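Local coordinates for fumarate reductase iron-sulfur subunit (Mycolicibacterium smegmatis, PDB 7D6V), which probably serves as the electron-transfer subunit of succinate dehydrogenase, carrying electrons through three iron-sulfur clusters toward the quinone, at residues 5-10 with 84-89. Residues are numbered along the deposited sequence; the frame is centred on the assembly and turned at random.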
loop_
_atom_site.group_PDB
_atom_site.type_symbol
_atom_site.label_atom_id
_atom_site.label_comp_id
_atom_site.label_asym_id
_atom_site.label_seq_id
_atom_site.Cartn_x
_atom_site.Cartn_y
_atom_site.Cartn_z
ATOM N N ASP B 5 21.488 16.780 -17.110
ATOM C CA ASP B 5 20.786 17.825 -16.374
ATOM C C ASP B 5 19.390 17.955 -16.968
ATOM O O ASP B 5 19.242 18.301 -18.144
ATOM C CB ASP B 5 21.548 19.145 -16.448
ATOM C CG ASP B 5 22.640 19.250 -15.399
ATOM O OD1 ASP B 5 22.468 18.692 -14.297
ATOM O OD2 ASP B 5 23.671 19.893 -15.677
ATOM N N ALA B 6 18.375 17.676 -16.160
ATOM C CA ALA B 6 16.995 17.707 -16.617
ATOM C C ALA B 6 16.357 19.060 -16.336
ATOM O O ALA B 6 16.863 19.867 -15.556
ATOM C CB ALA B 6 16.179 16.603 -15.950
ATOM N N LYS B 7 15.224 19.298 -16.992
ATOM C CA LYS B 7 14.432 20.508 -16.801
ATOM C C LYS B 7 13.129 20.135 -16.105
ATOM O O LYS B 7 12.264 19.481 -16.700
ATOM C CB LYS B 7 14.169 21.205 -18.134
ATOM C CG LYS B 7 15.428 21.714 -18.816
ATOM C CD LYS B 7 15.111 22.458 -20.100
ATOM C CE LYS B 7 14.623 21.512 -21.186
ATOM N NZ LYS B 7 15.677 20.565 -21.629
ATOM N N LEU B 8 13.007 20.540 -14.846
ATOM C CA LEU B 8 11.778 20.424 -14.078
ATOM C C LEU B 8 11.034 21.752 -14.087
ATOM O O LEU B 8 11.618 22.819 -14.284
ATOM C CB LEU B 8 12.071 20.004 -12.638
ATOM C CG LEU B 8 12.654 18.614 -12.409
ATOM C CD1 LEU B 8 13.003 18.436 -10.945
ATOM C CD2 LEU B 8 11.677 17.549 -12.857
ATOM N N ARG B 9 9.721 21.672 -13.883
ATOM C CA ARG B 9 8.859 22.845 -13.897
ATOM C C ARG B 9 7.886 22.743 -12.714
ATOM O O ARG B 9 6.670 22.734 -12.859
ATOM C CB ARG B 9 8.182 23.001 -15.260
ATOM C CG ARG B 9 7.369 24.267 -15.403
ATOM C CD ARG B 9 6.716 24.422 -16.771
ATOM N NE ARG B 9 5.677 23.439 -17.041
ATOM C CZ ARG B 9 5.096 23.285 -18.226
ATOM N NH1 ARG B 9 5.458 24.054 -19.240
ATOM N NH2 ARG B 9 4.152 22.370 -18.398
ATOM N N VAL B 10 8.450 22.587 -11.512
ATOM C CA VAL B 10 7.676 22.318 -10.301
ATOM C C VAL B 10 6.785 23.502 -9.938
ATOM O O VAL B 10 7.192 24.667 -10.036
ATOM C CB VAL B 10 8.635 21.975 -9.148
ATOM C CG1 VAL B 10 7.882 21.788 -7.843
ATOM C CG2 VAL B 10 9.447 20.741 -9.484
ATOM N N ASP B 84 15.811 15.871 -23.170
ATOM C CA ASP B 84 15.441 17.231 -23.534
ATOM C C ASP B 84 13.958 17.503 -23.315
ATOM O O ASP B 84 13.442 18.512 -23.801
ATOM C CB ASP B 84 15.828 17.515 -24.986
ATOM C CG ASP B 84 15.370 16.427 -25.936
ATOM O OD1 ASP B 84 15.066 15.310 -25.465
ATOM O OD2 ASP B 84 15.319 16.687 -27.155
ATOM N N GLU B 85 13.266 16.626 -22.597
ATOM C CA GLU B 85 11.859 16.805 -22.276
ATOM C C GLU B 85 11.716 17.474 -20.915
ATOM O O GLU B 85 12.470 17.180 -19.984
ATOM C CB GLU B 85 11.141 15.455 -22.281
ATOM C CG GLU B 85 9.665 15.516 -21.949
ATOM C CD GLU B 85 8.933 14.247 -22.336
ATOM O OE1 GLU B 85 9.546 13.383 -22.993
ATOM O OE2 GLU B 85 7.742 14.114 -21.986
ATOM N N VAL B 86 10.751 18.379 -20.806
ATOM C CA VAL B 86 10.490 19.092 -19.562
ATOM C C VAL B 86 9.478 18.303 -18.746
ATOM O O VAL B 86 8.424 17.911 -19.257
ATOM C CB VAL B 86 9.985 20.516 -19.837
ATOM C CG1 VAL B 86 9.605 21.205 -18.537
ATOM C CG2 VAL B 86 11.040 21.318 -20.571
ATOM N N VAL B 87 9.795 18.069 -17.475
ATOM C CA VAL B 87 8.912 17.345 -16.567
ATOM C C VAL B 87 8.257 18.349 -15.629
ATOM O O VAL B 87 8.948 19.125 -14.963
ATOM C CB VAL B 87 9.680 16.268 -15.783
ATOM C CG1 VAL B 87 8.715 15.357 -15.057
ATOM C CG2 VAL B 87 10.561 15.465 -16.719
ATOM N N THR B 88 6.929 18.330 -15.567
ATOM C CA THR B 88 6.156 19.343 -14.855
ATOM C C THR B 88 5.434 18.696 -13.680
ATOM O O THR B 88 4.424 18.015 -13.869
ATOM C CB THR B 88 5.159 20.008 -15.798
ATOM O OG1 THR B 88 5.870 20.704 -16.824
ATOM C CG2 THR B 88 4.281 20.989 -15.045
ATOM N N VAL B 89 5.911 18.959 -12.468
ATOM C CA VAL B 89 5.380 18.331 -11.263
ATOM C C VAL B 89 4.491 19.336 -10.543
ATOM O O VAL B 89 4.943 20.424 -10.167
ATOM C CB VAL B 89 6.511 17.837 -10.347
ATOM C CG1 VAL B 89 5.959 16.923 -9.267
ATOM C CG2 VAL B 89 7.577 17.131 -11.160
#
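Lys7 and Arg9, flanking Leu8 on one strand, hold Val87 by its N and its O, the two-bond pattern of a parallel bridge. Val87 N donates to Lys7 O at 2.9 Å with an N-H...O angle of 165°. Arg9 N reaches Val87 O, also at 2.9 Å, along a more bent path, 132°. Leu8 thus stands opposite Val87, and a backbone hydrogen bond of Val89 with Trp11 continues the pairing.

Traced outward, the Arg9 side chain starts with CB pointing toward the 84-89 segment, nearest to Thr88 OG1 at 3.6 Å and also touching Val86 CG1. CG, anti to the backbone N (chi1 -175°), and then CD pass near Thr88 OG1 at looser range. A bend at chi3 turns NE in to 2.8 Å from Thr88 OG1. CZ follows beside the same oxygen, and at the tip NH2 lies 2.9 Å from Thr88 OG1, with NH1 farther off. OG1 approaches the guanidinium obliquely, while the Thr88 methyl CG2 sits in its plane at the edge, beside NE and NH2. Leu26 of the membrane anchor subunit packs on both Arg9 and Thr88.

Lys7 and Val86 share one face of the sheet and cross at about a right angle, Lys7 CE 3.6 Å from Val86 CG2. Leu8 and Val87 share the other, side by side and pointing the same way, with Leu8 CD2 3.8 Å from Val87 CB; Met78 and Phe81 also touch Val87. Farther along, Val10 CG2 meets Val89 CB at 4.2 Å.

Strand 4-14 also pairs antiparallel with 17-27, making it the middle strand between that hairpin partner and 86-87. An N-terminal hairpin joined in parallel by a later strand, with helix 33-43 and the cluster-binding loop in the connection, is consistent with the beta-grasp fold of 2Fe-2S ferredoxin domains.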